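Hypothetical sugar ABC-transporter sugar binding protein (Arthrobacter globiformis, PDB 7BVT) probably serves as the extracellular sugar-binding subunit of an ABC transporter, binding cyclic alpha-maltosyl-1,6-maltose for uptake. Local coordinates at residues 202-207 and 288-293; 32-36 and 70-74. One frame throughout, in Å; residues are numbered along the deposited sequence.

Interaction 1 of 2, residues 202-207 and 288-293; sequences QVNLWQ and GEPATN
N293 meets Q202, V203 and W206 where the last turns of helix 195-207 lie on the start of strand 292-301 in the solute-binding protein fold. Both elements carry sugar-pocket residues, W199 and N200 on the helix, G295 and G296 on the strand. Followed outward, N293 begins with CB, which sits in plane at the W206 ring edge, 4.0 Å from V203 CG2. Its CG comes to 3.4 Å from W206 CZ3, and OD1 also lies at the ring edge, 3.4 Å from W206 CH2; amide and indole planes stand nearly perpendicular (82°). W206 CG is anti to its own carbonyl carbon (chi1 -71°), which carries the indole toward this amide. At the tip, N293 ND2 donates to Q202 OE1 (2.9 Å), with the acceptor in the N293 amide plane, and also to W199 O. A leucine in its place would probably leave Q202 OE1 and W199 O without this shared donor, the Q202 amide then being held from its NE2 side by Y377. N293 N, buried here, has no partner in the model. Midway along, A291 CB rests on W206 CB (3.7 Å) and Q207 CG, while V203 CG1 approaches A291 O. Beyond it the chain passes the helix end: Q207 CB and CG lie against E289 O, and a water bridges Q207 NE2 to A291 N. E289 N donates to Q207 O in its carbonyl plane (2.9 Å, N-H...O 154°), and G288 CA adds a CA-H...O contact to the same oxygen at 3.2 Å.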
ATOM      1  N   GLN A 202       9.242  -5.445  -3.250  1.00 14.19           N
ATOM      2  CA  GLN A 202       8.808  -4.916  -4.554  1.00 14.68           C
ATOM      3  C   GLN A 202       9.297  -3.468  -4.703  1.00 15.29           C
ATOM      4  O   GLN A 202       9.560  -3.039  -5.787  1.00 15.14           O
ATOM      5  CB  GLN A 202       7.288  -4.971  -4.667  1.00 14.28           C
ATOM      6  CG  GLN A 202       6.786  -6.352  -5.033  1.00 16.36           C
ATOM      7  CD  GLN A 202       5.330  -6.607  -4.641  1.00 15.75           C
ATOM      8  OE1 GLN A 202       4.734  -5.887  -3.853  1.00 15.31           O
ATOM      9  NE2 GLN A 202       4.763  -7.694  -5.197  1.00 14.21           N
ATOM     10  N   VAL A 203       9.312  -2.703  -3.623  1.00 14.60           N
ATOM     11  CA  VAL A 203       9.774  -1.288  -3.687  1.00 15.47           C
ATOM     12  C   VAL A 203      11.147  -1.267  -4.339  1.00 15.09           C
ATOM     13  O   VAL A 203      11.364  -0.521  -5.265  1.00 14.94           O
ATOM     14  CB  VAL A 203       9.862  -0.694  -2.278  1.00 15.71           C
ATOM     15  CG1 VAL A 203      10.553   0.657  -2.292  1.00 14.65           C
ATOM     16  CG2 VAL A 203       8.494  -0.611  -1.643  1.00 17.03           C
ATOM     17  N   ASN A 204      12.061  -2.077  -3.829  1.00 15.77           N
ATOM     18  CA  ASN A 204      13.468  -2.043  -4.281  1.00 14.76           C
ATOM     19  C   ASN A 204      13.605  -2.705  -5.657  1.00 16.08           C
ATOM     20  O   ASN A 204      14.405  -2.195  -6.493  1.00 16.35           O
ATOM     21  CB  ASN A 204      14.332  -2.768  -3.255  1.00 16.73           C
ATOM     22  CG  ASN A 204      14.375  -2.070  -1.908  1.00 17.63           C
ATOM     23  OD1 ASN A 204      14.373  -2.735  -0.876  1.00 20.17           O
ATOM     24  ND2 ASN A 204      14.339  -0.739  -1.885  1.00 16.50           N
ATOM     25  N   LEU A 205      12.769  -3.702  -5.979  1.00 14.99           N
ATOM     26  CA  LEU A 205      12.728  -4.306  -7.324  1.00 15.24           C
ATOM     27  C   LEU A 205      12.355  -3.194  -8.331  1.00 14.25           C
ATOM     28  O   LEU A 205      13.009  -3.018  -9.358  1.00 15.76           O
ATOM     29  CB  LEU A 205      11.721  -5.457  -7.299  1.00 15.58           C
ATOM     30  CG  LEU A 205      11.388  -6.055  -8.666  1.00 16.79           C
ATOM     31  CD1 LEU A 205      12.575  -6.830  -9.238  1.00 17.74           C
ATOM     32  CD2 LEU A 205      10.170  -6.939  -8.540  1.00 18.83           C
ATOM     33  N   TRP A 206      11.307  -2.430  -8.076  1.00 14.27           N
ATOM     34  CA  TRP A 206      10.887  -1.338  -8.983  1.00 15.60           C
ATOM     35  C   TRP A 206      11.922  -0.208  -9.061  1.00 14.88           C
ATOM     36  O   TRP A 206      12.175   0.291 -10.199  1.00 17.19           O
ATOM     37  CB  TRP A 206       9.541  -0.806  -8.548  1.00 15.92           C
ATOM     38  CG  TRP A 206       8.402  -1.732  -8.789  1.00 15.99           C
ATOM     39  CD1 TRP A 206       8.185  -2.558  -9.854  1.00 16.77           C
ATOM     40  CD2 TRP A 206       7.296  -1.916  -7.896  1.00 17.04           C
ATOM     41  NE1 TRP A 206       7.001  -3.256  -9.685  1.00 17.31           N
ATOM     42  CE2 TRP A 206       6.451  -2.900  -8.471  1.00 16.76           C
ATOM     43  CE3 TRP A 206       6.980  -1.397  -6.630  1.00 16.78           C
ATOM     44  CZ2 TRP A 206       5.282  -3.307  -7.857  1.00 17.21           C
ATOM     45  CZ3 TRP A 206       5.794  -1.782  -6.051  1.00 16.69           C
ATOM     46  CH2 TRP A 206       4.968  -2.724  -6.651  1.00 16.30           C
ATOM     47  N   GLN A 207      12.572   0.137  -7.952  1.00 15.45           N
ATOM     48  CA  GLN A 207      13.590   1.195  -7.972  1.00 15.86           C
ATOM     49  C   GLN A 207      14.763   0.761  -8.858  1.00 17.74           C
ATOM     50  O   GLN A 207      15.353   1.619  -9.489  1.00 19.03           O
ATOM     51  CB  GLN A 207      14.137   1.419  -6.561  1.00 14.91           C
ATOM     52  CG  GLN A 207      13.125   2.067  -5.637  1.00 15.40           C
ATOM     53  CD  GLN A 207      13.669   2.149  -4.242  1.00 15.52           C
ATOM     54  OE1 GLN A 207      14.471   1.295  -3.850  1.00 16.49           O
ATOM     55  NE2 GLN A 207      13.314   3.202  -3.493  1.00 15.96           N
ATOM     56  N   GLY A 288      19.127   3.788 -10.740  1.00 28.28           N
ATOM     57  CA  GLY A 288      17.710   3.418 -10.778  1.00 24.62           C
ATOM     58  C   GLY A 288      16.805   4.620 -10.685  1.00 26.46           C
ATOM     59  O   GLY A 288      17.133   5.708 -11.184  1.00 25.94           O
ATOM     60  N   GLU A 289      15.633   4.425 -10.082  1.00 21.97           N
ATOM     61  CA  GLU A 289      14.560   5.433 -10.097  1.00 20.82           C
ATOM     62  C   GLU A 289      13.808   5.346  -8.772  1.00 20.94           C
ATOM     63  O   GLU A 289      13.793   4.305  -8.093  1.00 18.40           O
ATOM     64  CB  GLU A 289      13.566   5.202 -11.251  1.00 21.96           C
ATOM     65  CG  GLU A 289      12.782   3.905 -11.081  1.00 24.62           C
ATOM     66  CD  GLU A 289      12.088   3.376 -12.333  1.00 26.54           C
ATOM     67  OE1 GLU A 289      10.885   3.584 -12.446  1.00 26.31           O
ATOM     68  OE2 GLU A 289      12.769   2.743 -13.176  1.00 28.33           O
ATOM     69  N   PRO A 290      13.136   6.428  -8.388  1.00 19.81           N
ATOM     70  CA  PRO A 290      12.292   6.413  -7.205  1.00 19.18           C
ATOM     71  C   PRO A 290      11.099   5.477  -7.454  1.00 17.32           C
ATOM     72  O   PRO A 290      10.556   5.444  -8.537  1.00 18.64           O
ATOM     73  CB  PRO A 290      11.828   7.872  -7.053  1.00 21.79           C
ATOM     74  CG  PRO A 290      12.777   8.658  -7.915  1.00 28.56           C
ATOM     75  CD  PRO A 290      13.180   7.737  -9.054  1.00 24.45           C
ATOM     76  N   ALA A 291      10.718   4.750  -6.415  1.00 16.97           N
ATOM     77  CA  ALA A 291       9.494   3.931  -6.451  1.00 16.24           C
ATOM     78  C   ALA A 291       9.042   3.664  -5.037  1.00 16.08           C
ATOM     79  O   ALA A 291       9.883   3.543  -4.166  1.00 19.44           O
ATOM     80  CB  ALA A 291       9.720   2.614  -7.169  1.00 17.69           C
ATOM     81  N   THR A 292       7.746   3.423  -4.908  1.00 16.66           N
ATOM     82  CA  THR A 292       7.183   2.833  -3.695  1.00 17.26           C
ATOM     83  C   THR A 292       5.960   1.985  -4.051  1.00 15.99           C
ATOM     84  O   THR A 292       5.663   1.844  -5.242  1.00 15.61           O
ATOM     85  CB  THR A 292       6.948   3.908  -2.634  1.00 19.43           C
ATOM     86  OG1 THR A 292       6.634   3.189  -1.445  1.00 20.40           O
ATOM     87  CG2 THR A 292       5.840   4.851  -3.008  1.00 19.68           C
ATOM     88  N   ASN A 293       5.347   1.398  -3.019  1.00 14.32           N
ATOM     89  CA  ASN A 293       4.243   0.423  -3.154  1.00 13.85           C
ATOM     90  C   ASN A 293       2.984   1.030  -2.514  1.00 15.29           C
ATOM     91  O   ASN A 293       3.116   1.645  -1.457  1.00 14.64           O
ATOM     92  CB  ASN A 293       4.622  -0.873  -2.449  1.00 14.45           C
ATOM     93  CG  ASN A 293       4.080  -2.095  -3.138  1.00 14.80           C
ATOM     94  OD1 ASN A 293       3.131  -2.020  -3.918  1.00 15.25           O
ATOM     95  ND2 ASN A 293       4.707  -3.195  -2.825  1.00 15.89           N
TER
HETATM   96  O   HOH W   1      12.182   5.860  -3.976  1.00 18.18           O
HETATM   97  O   HOH W   2      15.421   2.134 -12.936  1.00 36.64           O

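Interaction 2 of 2, residues 32-36 and 70-74; sequences VWHYW and FLTKL
W33 and F70 bury the most surface where helix 70-80 covers strand 28-34, with K73 third. The helix belongs to a beta-alpha-beta crossover: it joins strands 58-64 and 86-90, which run parallel to strand 28-34 and flank it. The short segments 32-34 and 70-74 run roughly antiparallel (148°), their axes 10.7 Å apart. F70 turns its edge to the strand backbone. With CG anti to the backbone N (chi1 -163°), the ring brings CZ to 3.6 Å from W33 O and CE2 to 3.7 Å from H34 C; W33 CB lies 4.1 Å from F70 CZ. F70 also meets W93, and so does Y35, whose OH is hydrogen-bonded to E297. The W33 indole reaches out from the strand to K73 and L74, one turn along the helix. L74 CD2 comes to 3.8 Å from W33 CZ3. K73 crosses the indole at about a right angle, bent at chi2 and chi4; a crystal neighbour touches it too, so its pose may partly reflect lattice contacts. Its ammonium makes an off-centre cation-pi contact, NZ 4.9 Å from the centroid of the W33 six-membered ring, while K73 CE rides over the face, 3.4 Å from W33 CH2.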
ATOM      1  N   VAL A  32     -23.292  -0.185   2.401  1.00 19.20           N
ATOM      2  CA  VAL A  32     -21.805  -0.112   2.302  1.00 18.83           C
ATOM      3  C   VAL A  32     -21.245  -0.981   3.405  1.00 19.42           C
ATOM      4  O   VAL A  32     -21.608  -0.719   4.548  1.00 20.28           O
ATOM      5  CB  VAL A  32     -21.271   1.313   2.437  1.00 19.97           C
ATOM      6  CG1 VAL A  32     -19.753   1.299   2.405  1.00 21.80           C
ATOM      7  CG2 VAL A  32     -21.820   2.215   1.367  1.00 22.73           C
ATOM      8  N   TRP A  33     -20.416  -1.939   3.070  1.00 17.53           N
ATOM      9  CA  TRP A  33     -19.624  -2.674   4.069  1.00 18.36           C
ATOM     10  C   TRP A  33     -18.169  -2.224   3.979  1.00 21.89           C
ATOM     11  O   TRP A  33     -17.641  -2.115   2.855  1.00 20.05           O
ATOM     12  CB  TRP A  33     -19.706  -4.160   3.886  1.00 19.23           C
ATOM     13  CG  TRP A  33     -21.070  -4.770   3.999  1.00 20.56           C
ATOM     14  CD1 TRP A  33     -22.200  -4.167   4.422  1.00 23.83           C
ATOM     15  CD2 TRP A  33     -21.410  -6.134   3.761  1.00 22.29           C
ATOM     16  NE1 TRP A  33     -23.233  -5.066   4.427  1.00 23.22           N
ATOM     17  CE2 TRP A  33     -22.790  -6.267   4.038  1.00 24.82           C
ATOM     18  CE3 TRP A  33     -20.693  -7.246   3.345  1.00 23.56           C
ATOM     19  CZ2 TRP A  33     -23.477  -7.465   3.847  1.00 24.69           C
ATOM     20  CZ3 TRP A  33     -21.363  -8.446   3.216  1.00 27.79           C
ATOM     21  CH2 TRP A  33     -22.729  -8.539   3.449  1.00 26.31           C
ATOM     22  N   HIS A  34     -17.546  -2.000   5.125  1.00 20.06           N
ATOM     23  CA  HIS A  34     -16.145  -1.546   5.198  1.00 18.17           C
ATOM     24  C   HIS A  34     -15.550  -2.192   6.436  1.00 22.54           C
ATOM     25  O   HIS A  34     -16.351  -2.770   7.185  1.00 21.91           O
ATOM     26  CB  HIS A  34     -16.045  -0.053   5.257  1.00 19.57           C
ATOM     27  CG  HIS A  34     -16.657   0.458   6.508  1.00 19.79           C
ATOM     28  ND1 HIS A  34     -15.928   0.545   7.677  1.00 20.65           N
ATOM     29  CD2 HIS A  34     -17.904   0.934   6.747  1.00 21.77           C
ATOM     30  CE1 HIS A  34     -16.713   1.094   8.608  1.00 21.20           C
ATOM     31  NE2 HIS A  34     -17.939   1.322   8.089  1.00 21.44           N
ATOM     32  N   TYR A  35     -14.252  -2.066   6.632  1.00 20.39           N
ATOM     33  CA  TYR A  35     -13.579  -2.690   7.809  1.00 20.96           C
ATOM     34  C   TYR A  35     -12.963  -1.617   8.702  1.00 22.48           C
ATOM     35  O   TYR A  35     -12.189  -1.991   9.601  1.00 24.19           O
ATOM     36  CB  TYR A  35     -12.591  -3.801   7.403  1.00 23.35           C
ATOM     37  CG  TYR A  35     -11.511  -3.434   6.408  1.00 21.57           C
ATOM     38  CD1 TYR A  35     -10.638  -2.391   6.633  1.00 22.83           C
ATOM     39  CD2 TYR A  35     -11.342  -4.162   5.249  1.00 23.41           C
ATOM     40  CE1 TYR A  35      -9.637  -2.042   5.722  1.00 20.03           C
ATOM     41  CE2 TYR A  35     -10.331  -3.851   4.347  1.00 22.07           C
ATOM     42  CZ  TYR A  35      -9.483  -2.792   4.588  1.00 21.20           C
ATOM     43  OH  TYR A  35      -8.488  -2.527   3.673  1.00 20.75           O
ATOM     44  N   TRP A  36     -13.241  -0.343   8.487  1.00 20.54           N
ATOM     45  CA  TRP A  36     -12.638   0.728   9.316  1.00 21.06           C
ATOM     46  C   TRP A  36     -13.130   0.622  10.775  1.00 25.67           C
ATOM     47  O   TRP A  36     -14.344   0.349  11.005  1.00 24.44           O
ATOM     48  CB  TRP A  36     -12.927   2.110   8.736  1.00 22.26           C
ATOM     49  CG  TRP A  36     -12.200   2.354   7.446  1.00 20.93           C
ATOM     50  CD1 TRP A  36     -10.866   2.216   7.186  1.00 21.36           C
ATOM     51  CD2 TRP A  36     -12.774   2.869   6.241  1.00 19.51           C
ATOM     52  NE1 TRP A  36     -10.575   2.616   5.913  1.00 19.27           N
ATOM     53  CE2 TRP A  36     -11.727   3.002   5.299  1.00 17.72           C
ATOM     54  CE3 TRP A  36     -14.069   3.218   5.859  1.00 21.12           C
ATOM     55  CZ2 TRP A  36     -11.950   3.463   4.002  1.00 20.09           C
ATOM     56  CZ3 TRP A  36     -14.276   3.706   4.590  1.00 20.44           C
ATOM     57  CH2 TRP A  36     -13.237   3.795   3.677  1.00 19.94           C
ATOM     58  N   PHE A  70     -13.995 -10.453   6.337  1.00 24.25           N
ATOM     59  CA  PHE A  70     -14.692  -9.672   5.269  1.00 21.72           C
ATOM     60  C   PHE A  70     -14.887 -10.526   4.013  1.00 21.15           C
ATOM     61  O   PHE A  70     -16.000 -10.586   3.452  1.00 20.25           O
ATOM     62  CB  PHE A  70     -13.871  -8.400   4.999  1.00 21.14           C
ATOM     63  CG  PHE A  70     -14.607  -7.312   4.258  1.00 21.20           C
ATOM     64  CD1 PHE A  70     -14.746  -7.379   2.880  1.00 22.14           C
ATOM     65  CD2 PHE A  70     -15.082  -6.189   4.920  1.00 21.25           C
ATOM     66  CE1 PHE A  70     -15.358  -6.344   2.190  1.00 21.85           C
ATOM     67  CE2 PHE A  70     -15.716  -5.170   4.222  1.00 24.62           C
ATOM     68  CZ  PHE A  70     -15.873  -5.268   2.853  1.00 21.81           C
ATOM     69  N   LEU A  71     -13.851 -11.177   3.497  1.00 20.70           N
ATOM     70  CA  LEU A  71     -13.976 -11.986   2.279  1.00 20.53           C
ATOM     71  C   LEU A  71     -14.923 -13.156   2.548  1.00 22.08           C
ATOM     72  O   LEU A  71     -15.721 -13.506   1.671  1.00 21.80           O
ATOM     73  CB  LEU A  71     -12.614 -12.482   1.813  1.00 22.82           C
ATOM     74  CG  LEU A  71     -11.730 -11.361   1.298  1.00 20.80           C
ATOM     75  CD1 LEU A  71     -10.404 -11.895   0.860  1.00 23.00           C
ATOM     76  CD2 LEU A  71     -12.413 -10.622   0.149  1.00 23.51           C
ATOM     77  N   THR A  72     -14.785 -13.782   3.704  1.00 21.73           N
ATOM     78  CA  THR A  72     -15.654 -14.949   3.981  1.00 22.57           C
ATOM     79  C   THR A  72     -17.125 -14.497   4.052  1.00 22.58           C
ATOM     80  O   THR A  72     -17.981 -15.184   3.533  1.00 24.22           O
ATOM     81  CB  THR A  72     -15.191 -15.707   5.230  1.00 26.95           C
ATOM     82  OG1 THR A  72     -13.874 -16.216   4.987  1.00 30.37           O
ATOM     83  CG2 THR A  72     -16.114 -16.865   5.529  1.00 25.07           C
ATOM     84  N   LYS A  73     -17.405 -13.318   4.562  1.00 21.23           N
ATOM     85  CA  LYS A  73     -18.780 -12.780   4.542  1.00 21.09           C
ATOM     86  C   LYS A  73     -19.245 -12.558   3.092  1.00 22.26           C
ATOM     87  O   LYS A  73     -20.411 -12.870   2.740  1.00 22.66           O
ATOM     88  CB  LYS A  73     -18.833 -11.507   5.364  1.00 24.51           C
ATOM     89  CG  LYS A  73     -20.210 -10.917   5.434  1.00 28.82           C
ATOM     90  CD  LYS A  73     -20.576 -10.278   6.689  1.00 28.63           C
ATOM     91  CE  LYS A  73     -21.952  -9.677   6.517  1.00 33.13           C
ATOM     92  NZ  LYS A  73     -22.842 -10.030   7.636  1.00 32.04           N
ATOM     93  N   LEU A  74     -18.396 -11.979   2.251  1.00 18.80           N
ATOM     94  CA  LEU A  74     -18.823 -11.787   0.847  1.00 19.21           C
ATOM     95  C   LEU A  74     -19.099 -13.114   0.139  1.00 18.92           C
ATOM     96  O   LEU A  74     -20.088 -13.165  -0.605  1.00 19.41           O
ATOM     97  CB  LEU A  74     -17.758 -10.983   0.122  1.00 16.82           C
ATOM     98  CG  LEU A  74     -17.620  -9.538   0.556  1.00 17.63           C
ATOM     99  CD1 LEU A  74     -16.455  -8.905  -0.197  1.00 20.33           C
ATOM    100  CD2 LEU A  74     -18.858  -8.745   0.318  1.00 18.51           C
TER

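Interaction 2 closes at residue 74, well before interaction 1 opens at 202. Their centres are 31 Å apart on opposite sides of the chain's centre, with nearest atoms about 13 Å apart and no direct touch. The same sheet links them: strand 28-34 of interaction 2 pairs with strand 86-90, which pairs antiparallel with strand 292-301 of interaction 1. The bound sugar lies between the two sites, glucose units of it about 8 Å from the N293 side chain and about 6 Å from that of Y35. This arrangement is consistent with the two-lobed solute-binding fold, each contact packing a helix within one lobe beside the cleft.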